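Local atomic coordinates of xanthomonas outer protein D (Xanthomonas euvesicatoria, PDB entry 2OIX), a protein that acts as a type III secreted virulence effector, its C-terminal catalytic part being a Ulp1-family cysteine protease that removes SUMO, here as an inactive mutant. Residues A27-F32 with P62-L67; I69-A74 with Q99-Q104; Y92-M97 with H123-A128. The protein carries 1 engineered substitution. All coordinates share one frame; numbering follows the deposited sequence.

All three contacts involve one mixed beta-sheet in the Ulp1-type catalytic domain. Contacts 1 and 3 each join an outermost strand of the sheet to its parallel neighbour, and their centres lie about 18 Å apart on opposite sides of the chain's centre. All are partly buried, their centres about 9, 11 and 14 Å from the chain centre for contacts 1, 3 and 2, so contact 2 lies farthest out. Contact 1 is built from backbone bonds and apolar side chains; contact 3 adds a histidine-carboxylate bond and ordered waters. Contact 2 shares strand 64-71 with contact 1 but replaces strand pairing by glutamine amides. Contacts 2 and 3 touch at Lys100 and Asp95, and helix 102-114 connects them.

Contact 1: residues A27-F32 with P62-L67; sequences AHLLHF and PPIVFL
Leu30, His31 and Phe32 pair in parallel with Ile64, Val65 and Phe66, the two short strand axes running 17° apart and approaching to 4.8 Å. Three backbone bonds fix the register: Ile64 N donates to Leu29 O, His31 N to Ile64 O at 2.9 Å, and Phe66 N to His31 O, also at 2.9 Å. Before the pairing begins, CB of Pro62 and CD of Pro63 pack against the Leu29 carbonyl oxygen, each 3.4 Å from Leu29 O.

Side chains then divide between the two faces of the sheet. Leu30, Phe32, Ile64 and Phe66 share one. There CD1 and CE1 of Phe32 meet the CD2 side of Phe66, CD1 to CD2 being 3.6 Å, with the ring planes inclined at 54°. Leu30 CD2 reaches the edge of the Phe66 ring at CE2, 3.7 Å away. The second face carries His31 and Val65, side by side: CG of His31 is anti to the backbone N (chi1 -179°), and CD2 of its ring lies 4.0 Å from Val65 CG1, which sits at the ring edge.

Helix 136-153 packs on Leu30, Phe32 and Phe66, while helix 7-20 also covers Phe32. The chemistry therefore implies an outer strand held in register by alternating backbone N-H and C=O groups and joined to the helices by hydrocarbon contacts.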
loop_
_atom_site.group_PDB
_atom_site.type_symbol
_atom_site.label_atom_id
_atom_site.label_comp_id
_atom_site.label_asym_id
_atom_site.label_seq_id
_atom_site.Cartn_x
_atom_site.Cartn_y
_atom_site.Cartn_z
ATOM N N ALA A 27 9.178 4.968 12.777
ATOM C CA ALA A 27 9.439 4.555 11.386
ATOM C C ALA A 27 9.688 3.025 11.215
ATOM O O ALA A 27 9.416 2.465 10.144
ATOM C CB ALA A 27 10.558 5.312 10.825
ATOM N N HIS A 28 10.230 2.392 12.263
ATOM C CA HIS A 28 10.454 0.944 12.285
ATOM C C HIS A 28 9.162 0.129 12.299
ATOM O O HIS A 28 9.219 -1.104 12.154
ATOM C CB HIS A 28 11.337 0.543 13.454
ATOM C CG HIS A 28 10.734 0.843 14.782
ATOM N ND1 HIS A 28 10.672 2.120 15.289
ATOM C CD2 HIS A 28 10.141 0.042 15.694
ATOM C CE1 HIS A 28 10.076 2.088 16.467
ATOM N NE2 HIS A 28 9.758 0.839 16.738
ATOM N N LEU A 29 8.024 0.782 12.524
ATOM C CA LEU A 29 6.714 0.075 12.447
ATOM C C LEU A 29 6.263 -0.130 10.998
ATOM O O LEU A 29 5.355 -0.911 10.740
ATOM C CB LEU A 29 5.596 0.805 13.197
ATOM C CG LEU A 29 5.747 1.264 14.650
ATOM C CD1 LEU A 29 4.435 1.906 15.115
ATOM C CD2 LEU A 29 6.113 0.086 15.492
ATOM N N LEU A 30 6.878 0.589 10.063
ATOM C CA LEU A 30 6.382 0.647 8.664
ATOM C C LEU A 30 7.115 -0.310 7.749
ATOM O O LEU A 30 8.351 -0.440 7.848
ATOM C CB LEU A 30 6.574 2.052 8.084
ATOM C CG LEU A 30 6.004 3.233 8.875
ATOM C CD1 LEU A 30 6.429 4.567 8.279
ATOM C CD2 LEU A 30 4.512 3.159 8.927
ATOM N N HIS A 31 6.367 -0.962 6.852
ATOM C CA HIS A 31 6.980 -1.731 5.744
ATOM C C HIS A 31 6.299 -1.368 4.408
ATOM O O HIS A 31 5.084 -1.548 4.273
ATOM C CB HIS A 31 6.874 -3.229 5.982
ATOM C CG HIS A 31 7.497 -4.048 4.892
ATOM N ND1 HIS A 31 8.860 -4.214 4.782
ATOM C CD2 HIS A 31 6.946 -4.719 3.849
ATOM C CE1 HIS A 31 9.125 -4.963 3.725
ATOM N NE2 HIS A 31 7.982 -5.273 3.134
ATOM N N PHE A 32 7.069 -0.813 3.464
ATOM C CA PHE A 32 6.550 -0.506 2.137
ATOM C C PHE A 32 6.800 -1.695 1.243
ATOM O O PHE A 32 7.955 -2.022 0.873
ATOM C CB PHE A 32 7.192 0.785 1.578
ATOM C CG PHE A 32 7.069 1.948 2.513
ATOM C CD1 PHE A 32 5.841 2.254 3.108
ATOM C CD2 PHE A 32 8.179 2.736 2.816
ATOM C CE1 PHE A 32 5.716 3.330 3.980
ATOM C CE2 PHE A 32 8.058 3.824 3.706
ATOM C CZ PHE A 32 6.815 4.116 4.285
ATOM N N PRO A 62 7.920 -5.684 9.763
ATOM C CA PRO A 62 7.169 -4.731 10.590
ATOM C C PRO A 62 5.647 -4.810 10.434
ATOM O O PRO A 62 5.153 -5.268 9.403
ATOM C CB PRO A 62 7.671 -3.389 10.110
ATOM C CG PRO A 62 9.068 -3.695 9.581
ATOM C CD PRO A 62 8.915 -5.003 8.920
ATOM N N PRO A 63 4.904 -4.391 11.469
ATOM C CA PRO A 63 3.485 -4.737 11.530
ATOM C C PRO A 63 2.528 -3.828 10.751
ATOM O O PRO A 63 1.357 -4.175 10.603
ATOM C CB PRO A 63 3.207 -4.666 13.041
ATOM C CG PRO A 63 4.043 -3.399 13.416
ATOM C CD PRO A 63 5.342 -3.687 12.692
ATOM N N ILE A 64 2.998 -2.693 10.239
ATOM C CA ILE A 64 2.114 -1.807 9.450
ATOM C C ILE A 64 2.621 -1.847 8.011
ATOM O O ILE A 64 3.633 -1.306 7.709
ATOM C CB ILE A 64 2.041 -0.375 9.972
ATOM C CG1 ILE A 64 1.435 -0.353 11.374
ATOM C CG2 ILE A 64 1.148 0.476 9.056
ATOM C CD1 ILE A 64 1.406 0.955 12.064
ATOM N N VAL A 65 1.904 -2.524 7.136
ATOM C CA VAL A 65 2.442 -2.859 5.820
ATOM C C VAL A 65 1.569 -2.219 4.763
ATOM O O VAL A 65 0.310 -2.405 4.798
ATOM C CB VAL A 65 2.427 -4.399 5.633
ATOM C CG1 VAL A 65 3.023 -4.801 4.307
ATOM C CG2 VAL A 65 3.244 -5.071 6.756
ATOM N N PHE A 66 2.209 -1.448 3.864
ATOM C CA PHE A 66 1.602 -0.833 2.682
ATOM C C PHE A 66 1.820 -1.692 1.456
ATOM O O PHE A 66 2.967 -1.848 0.996
ATOM C CB PHE A 66 2.202 0.591 2.471
ATOM C CG PHE A 66 2.000 1.443 3.660
ATOM C CD1 PHE A 66 0.907 2.323 3.715
ATOM C CD2 PHE A 66 2.841 1.299 4.797
ATOM C CE1 PHE A 66 0.650 3.077 4.900
ATOM C CE2 PHE A 66 2.611 2.057 5.938
ATOM C CZ PHE A 66 1.524 2.973 5.973
ATOM N N LEU A 67 0.726 -2.218 0.907
ATOM C CA LEU A 67 0.795 -3.168 -0.200
ATOM C C LEU A 67 0.150 -2.578 -1.424
ATOM O O LEU A 67 -1.085 -2.440 -1.474
ATOM C CB LEU A 67 0.023 -4.442 0.151
ATOM C CG LEU A 67 0.511 -5.141 1.446
ATOM C CD1 LEU A 67 -0.602 -5.339 2.442
ATOM C CD2 LEU A 67 1.122 -6.476 1.152
#

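Contact 2: residues I69-A74 with Q99-Q104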
loop_
_atom_site.group_PDB
_atom_site.type_symbol
_atom_site.label_atom_id
_atom_site.label_comp_id
_atom_site.label_asym_id
_atom_site.label_seq_id
_atom_site.Cartn_x
_atom_site.Cartn_y
_atom_site.Cartn_z
ATOM N N ILE A 69 -1.424 -2.699 -4.854
ATOM C CA ILE A 69 -2.147 -3.747 -5.567
ATOM C C ILE A 69 -2.178 -3.370 -7.067
ATOM O O ILE A 69 -2.843 -2.435 -7.420
ATOM C CB ILE A 69 -3.569 -3.906 -4.997
ATOM C CG1 ILE A 69 -3.561 -4.156 -3.469
ATOM C CG2 ILE A 69 -4.321 -5.049 -5.705
ATOM C CD1 ILE A 69 -2.771 -5.319 -2.998
ATOM N N ASN A 70 -1.456 -4.107 -7.908
ATOM C CA ASN A 70 -1.361 -3.861 -9.335
ATOM C C ASN A 70 -2.368 -4.679 -10.113
ATOM O O ASN A 70 -2.334 -5.891 -10.067
ATOM C CB ASN A 70 0.062 -4.209 -9.831
ATOM C CG ASN A 70 0.344 -3.696 -11.208
ATOM O OD1 ASN A 70 -0.419 -2.901 -11.774
ATOM N ND2 ASN A 70 1.478 -4.096 -11.747
ATOM N N GLN A 71 -3.256 -4.014 -10.830
ATOM C CA GLN A 71 -3.971 -4.688 -11.887
ATOM C C GLN A 71 -3.166 -4.378 -13.159
ATOM O O GLN A 71 -3.177 -3.247 -13.627
ATOM C CB GLN A 71 -5.434 -4.225 -11.990
ATOM C CG GLN A 71 -6.294 -5.150 -12.858
ATOM C CD GLN A 71 -7.765 -4.702 -13.033
ATOM O OE1 GLN A 71 -8.408 -5.083 -14.005
ATOM N NE2 GLN A 71 -8.286 -3.927 -12.104
ATOM N N PRO A 72 -2.426 -5.380 -13.671
ATOM C CA PRO A 72 -1.354 -5.183 -14.657
ATOM C C PRO A 72 -1.816 -4.387 -15.872
ATOM O O PRO A 72 -2.825 -4.740 -16.493
ATOM C CB PRO A 72 -0.980 -6.610 -15.052
ATOM C CG PRO A 72 -1.335 -7.436 -13.854
ATOM C CD PRO A 72 -2.586 -6.804 -13.308
ATOM N N ASN A 73 -1.091 -3.301 -16.156
ATOM C CA ASN A 73 -1.419 -2.341 -17.221
ATOM C C ASN A 73 -2.842 -1.813 -17.167
ATOM O O ASN A 73 -3.401 -1.418 -18.197
ATOM C CB ASN A 73 -1.168 -2.938 -18.612
ATOM C CG ASN A 73 0.179 -3.588 -18.728
ATOM O OD1 ASN A 73 0.405 -4.668 -18.175
ATOM N ND2 ASN A 73 1.087 -2.944 -19.461
ATOM N N ALA A 74 -3.432 -1.805 -15.979
ATOM C CA ALA A 74 -4.832 -1.420 -15.861
ATOM C C ALA A 74 -5.082 -0.401 -14.741
ATOM O O ALA A 74 -5.714 0.637 -14.974
ATOM C CB ALA A 74 -5.742 -2.677 -15.685
ATOM N N GLN A 99 -15.657 4.456 -10.939
ATOM C CA GLN A 99 -16.553 3.312 -11.021
ATOM C C GLN A 99 -15.755 2.028 -10.805
ATOM O O GLN A 99 -15.087 1.521 -11.719
ATOM C CB GLN A 99 -17.324 3.304 -12.347
ATOM C CG GLN A 99 -18.469 4.321 -12.403
ATOM C CD GLN A 99 -18.847 4.706 -13.818
ATOM O OE1 GLN A 99 -18.089 4.470 -14.761
ATOM N NE2 GLN A 99 -20.026 5.307 -13.977
ATOM N N LYS A 100 -15.821 1.531 -9.571
ATOM C CA LYS A 100 -15.137 0.299 -9.168
ATOM C C LYS A 100 -15.436 -0.858 -10.110
ATOM O O LYS A 100 -16.524 -0.958 -10.697
ATOM C CB LYS A 100 -15.482 -0.078 -7.712
ATOM C CG LYS A 100 -14.626 0.591 -6.603
ATOM C CD LYS A 100 -14.643 2.135 -6.621
ATOM C CE LYS A 100 -13.828 2.752 -5.475
ATOM N NZ LYS A 100 -13.706 4.253 -5.535
ATOM N N ASP A 101 -14.435 -1.716 -10.256
ATOM C CA ASP A 101 -14.484 -2.942 -11.055
ATOM C C ASP A 101 -14.249 -4.090 -10.075
ATOM O O ASP A 101 -13.406 -3.933 -9.174
ATOM C CB ASP A 101 -13.333 -2.876 -12.065
ATOM C CG ASP A 101 -13.063 -4.193 -12.736
ATOM O OD1 ASP A 101 -13.941 -4.678 -13.464
ATOM O OD2 ASP A 101 -11.953 -4.724 -12.550
ATOM N N PRO A 102 -14.949 -5.239 -10.237
ATOM C CA PRO A 102 -14.758 -6.305 -9.213
ATOM C C PRO A 102 -13.337 -6.834 -9.176
ATOM O O PRO A 102 -12.898 -7.332 -8.131
ATOM C CB PRO A 102 -15.747 -7.416 -9.613
ATOM C CG PRO A 102 -16.197 -7.074 -11.031
ATOM C CD PRO A 102 -15.868 -5.635 -11.316
ATOM N N GLN A 103 -12.577 -6.672 -10.261
ATOM C CA GLN A 103 -11.229 -7.245 -10.255
ATOM C C GLN A 103 -10.324 -6.647 -9.173
ATOM O O GLN A 103 -9.625 -7.392 -8.488
ATOM C CB GLN A 103 -10.517 -7.290 -11.631
ATOM C CG GLN A 103 -9.322 -8.307 -11.571
ATOM C CD GLN A 103 -8.529 -8.512 -12.853
ATOM O OE1 GLN A 103 -9.061 -8.408 -13.965
ATOM N NE2 GLN A 103 -7.223 -8.803 -12.700
ATOM N N GLN A 104 -10.367 -5.333 -8.997
ATOM C CA GLN A 104 -9.422 -4.665 -8.067
ATOM C C GLN A 104 -9.560 -5.129 -6.610
ATOM O O GLN A 104 -8.562 -5.489 -5.958
ATOM C CB GLN A 104 -9.560 -3.132 -8.177
ATOM C CG GLN A 104 -8.331 -2.421 -7.561
ATOM C CD GLN A 104 -7.057 -2.522 -8.437
ATOM O OE1 GLN A 104 -7.123 -2.887 -9.596
ATOM N NE2 GLN A 104 -5.925 -2.135 -7.886
#
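Gln71 and Gln104 join the end of strand 64-71, where it enters the hairpin turn to strand 75-82, to the first turn of helix 102-114. The helix start is identified by its N-cap: Asp101 OD2 accepts a weak bond from Gln103 N at 3.1 Å.

The principal link is between amides. Gln71, with CG anti to the backbone N (chi1 -166°) and an extended chain beyond it, presents NE2 to OE1 of Gln104 at 3.0 Å and 164°. The donor lies in the plane of the Gln104 carbonyl, the acceptor lies in the plane of the Gln71 amide, and the two amides are nearly coplanar. Gln104 bends at chi2 (74°), which turns CD back from an extended course, and its NE2 makes a weak bond to Ile69 O, 3.1 Å away. That same NE2 has its stronger partner in Ser77 OG on strand 75-82, so one amide engages both strands of the hairpin.

Gln103 crosses Gln71 obliquely and meets it by packing. Its OE1 stands 3.4 Å from Gln71 OE1, and two acceptors at that distance cannot bond to each other. Behind the polar groups, Leu107 and Ala111, farther along the helix, touch Ile69. Close approach at the junction extends to carbon as well: Gln104 OE1, besides accepting from the Gln71 amide, lies 3.2 Å from Gln71 CB.

Contact 3: residues Y92-M97 with H123-A128; sequences YHYDSM and HEMPIA
Tyr94 and Met125 make the tight part of this contact, Met125 CB lying 3.4 Å from Tyr94 CE1 while CG of the methionine stands over one face of the tyrosine ring. Bent at chi2 (-74°), the Met125 chain sets SD at the edge of the Tyr92 ring, 3.8 Å from Tyr92 CD1, a Met-aromatic contact. Farther along, Ile127 CG2 lies 3.2 Å from Asp95 O, and CD1 of the same isoleucine packs on Tyr94 CB. Tyr92 OH bonds the Arg162 side chain, Tyr94 OH its carbonyl oxygen.

The backbones beneath run parallel, 33° apart: His93 N donates to His123 O at 2.8 Å, almost straight at 178°, and Met125 N donates to His93 O. These are the two strands of a beta-alpha-beta crossover whose helix, 102-114, lies between them in sequence.

On the face of His93 and Glu124 the contact is more polar. Glu124, itself exposed, bends at chi2 so that CD turns toward His93, and ND1 donates to its OE1 at 3.1 Å, in the ring plane and on the syn side of the carboxylate. Arg105 forms a salt bridge to the same OE1, and His93 NE2 bonds Ser77 OG. Waters fill in toward Asp95: one accepts from Asp95 N at 3.0 Å, and another donates to Asp95 OD1 at 2.7 Å and to Glu124 OE2. Asp95 OD2 accepts from Met97 N, forming an Asx turn, and is hydrogen-bonded to His75 NE2, a pairing consistent with the His-Asp couple of Ulp1-type proteases. In the exposed His123 ring, CD2 comes nearest Tyr92 CE1, the rings near parallel but slid apart.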
loop_
_atom_site.group_PDB
_atom_site.type_symbol
_atom_site.label_atom_id
_atom_site.label_comp_id
_atom_site.label_asym_id
_atom_site.label_seq_id
_atom_site.Cartn_x
_atom_site.Cartn_y
_atom_site.Cartn_z
ATOM N N TYR A 92 -7.194 -2.200 5.350
ATOM C CA TYR A 92 -7.868 -1.075 4.757
ATOM C C TYR A 92 -7.538 -1.040 3.268
ATOM O O TYR A 92 -6.356 -1.098 2.890
ATOM C CB TYR A 92 -7.344 0.244 5.340
ATOM C CG TYR A 92 -7.406 0.263 6.870
ATOM C CD1 TYR A 92 -8.576 0.715 7.544
ATOM C CD2 TYR A 92 -6.298 -0.137 7.643
ATOM C CE1 TYR A 92 -8.639 0.719 8.981
ATOM C CE2 TYR A 92 -6.355 -0.130 9.106
ATOM C CZ TYR A 92 -7.542 0.282 9.719
ATOM O OH TYR A 92 -7.610 0.342 11.057
ATOM N N HIS A 93 -8.570 -1.007 2.435
ATOM C CA HIS A 93 -8.368 -0.889 0.981
ATOM C C HIS A 93 -8.832 0.447 0.418
ATOM O O HIS A 93 -9.993 0.851 0.635
ATOM C CB HIS A 93 -9.052 -2.095 0.278
ATOM C CG HIS A 93 -8.788 -2.146 -1.204
ATOM N ND1 HIS A 93 -9.794 -2.221 -2.143
ATOM C CD2 HIS A 93 -7.624 -2.145 -1.904
ATOM C CE1 HIS A 93 -9.271 -2.223 -3.359
ATOM N NE2 HIS A 93 -7.955 -2.160 -3.243
ATOM N N TYR A 94 -7.935 1.133 -0.302
ATOM C CA TYR A 94 -8.180 2.453 -0.908
ATOM C C TYR A 94 -8.097 2.303 -2.428
ATOM O O TYR A 94 -7.059 1.891 -2.979
ATOM C CB TYR A 94 -7.171 3.500 -0.427
ATOM C CG TYR A 94 -7.016 3.619 1.119
ATOM C CD1 TYR A 94 -7.755 4.563 1.818
ATOM C CD2 TYR A 94 -6.082 2.866 1.829
ATOM C CE1 TYR A 94 -7.630 4.739 3.198
ATOM C CE2 TYR A 94 -5.928 3.013 3.243
ATOM C CZ TYR A 94 -6.713 3.985 3.912
ATOM O OH TYR A 94 -6.602 4.166 5.268
ATOM N N ASP A 95 -9.215 2.575 -3.074
ATOM C CA ASP A 95 -9.285 2.535 -4.537
ATOM C C ASP A 95 -9.816 3.860 -5.063
ATOM O O ASP A 95 -10.899 4.297 -4.687
ATOM C CB ASP A 95 -10.171 1.346 -4.946
ATOM C CG ASP A 95 -10.225 1.135 -6.469
ATOM O OD1 ASP A 95 -10.689 0.057 -6.897
ATOM O OD2 ASP A 95 -9.844 2.037 -7.251
ATOM N N SER A 96 -9.067 4.511 -5.944
ATOM C CA SER A 96 -9.396 5.817 -6.328
ATOM C C SER A 96 -10.298 5.820 -7.569
ATOM O O SER A 96 -10.690 6.912 -8.086
ATOM C CB SER A 96 -8.092 6.534 -6.605
ATOM O OG SER A 96 -7.377 5.899 -7.653
ATOM N N MET A 97 -10.589 4.628 -8.096
ATOM C CA MET A 97 -11.316 4.491 -9.366
ATOM C C MET A 97 -12.756 4.853 -9.140
ATOM O O MET A 97 -13.405 4.282 -8.264
ATOM C CB MET A 97 -11.236 3.072 -9.941
ATOM C CG MET A 97 -11.747 2.969 -11.408
ATOM S SD MET A 97 -11.727 1.277 -12.099
ATOM C CE MET A 97 -10.065 1.254 -12.808
ATOM N N HIS A 123 -11.616 -3.156 5.274
ATOM C CA HIS A 123 -12.524 -2.033 5.162
ATOM C C HIS A 123 -12.333 -1.399 3.814
ATOM O O HIS A 123 -11.195 -1.125 3.431
ATOM C CB HIS A 123 -12.254 -0.999 6.256
ATOM C CG HIS A 123 -12.395 -1.523 7.646
ATOM N ND1 HIS A 123 -13.615 -1.628 8.269
ATOM C CD2 HIS A 123 -11.475 -1.965 8.536
ATOM C CE1 HIS A 123 -13.445 -2.114 9.489
ATOM N NE2 HIS A 123 -12.155 -2.337 9.673
ATOM N N GLU A 124 -13.404 -1.194 3.053
ATOM C CA GLU A 124 -13.280 -0.386 1.838
ATOM C C GLU A 124 -13.304 1.099 2.204
ATOM O O GLU A 124 -14.360 1.641 2.547
ATOM C CB GLU A 124 -14.408 -0.699 0.840
ATOM C CG GLU A 124 -14.166 -0.159 -0.566
ATOM C CD GLU A 124 -12.991 -0.860 -1.311
ATOM O OE1 GLU A 124 -12.639 -2.010 -0.976
ATOM O OE2 GLU A 124 -12.436 -0.245 -2.235
ATOM N N MET A 125 -12.158 1.765 2.079
ATOM C CA MET A 125 -11.982 3.118 2.612
ATOM C C MET A 125 -12.074 4.200 1.571
ATOM O O MET A 125 -11.692 3.984 0.427
ATOM C CB MET A 125 -10.630 3.227 3.301
ATOM C CG MET A 125 -10.456 2.240 4.426
ATOM S SD MET A 125 -11.387 2.701 5.862
ATOM C CE MET A 125 -10.476 4.112 6.493
ATOM N N PRO A 126 -12.587 5.384 1.972
ATOM C CA PRO A 126 -12.583 6.515 1.055
ATOM C C PRO A 126 -11.180 7.099 0.831
ATOM O O PRO A 126 -10.352 7.269 1.775
ATOM C CB PRO A 126 -13.514 7.528 1.726
ATOM C CG PRO A 126 -13.411 7.239 3.202
ATOM C CD PRO A 126 -13.177 5.725 3.289
ATOM N N ILE A 127 -10.940 7.395 -0.443
ATOM C CA ILE A 127 -9.739 8.052 -0.902
ATOM C C ILE A 127 -10.173 9.006 -2.016
ATOM O O ILE A 127 -11.129 8.719 -2.736
ATOM C CB ILE A 127 -8.723 7.037 -1.427
ATOM C CG1 ILE A 127 -7.425 7.724 -1.852
ATOM C CG2 ILE A 127 -9.347 6.195 -2.568
ATOM C CD1 ILE A 127 -6.217 6.804 -1.816
ATOM N N ALA A 128 -9.479 10.130 -2.142
ATOM C CA ALA A 128 -9.746 11.064 -3.240
ATOM C C ALA A 128 -9.986 10.262 -4.531
ATOM O O ALA A 128 -9.237 9.312 -4.826
ATOM C CB ALA A 128 -8.582 12.026 -3.411
HETATM O O HOH W 1 -11.756 2.476 -1.569
HETATM O O HOH W 2 -11.987 -1.535 -5.179
#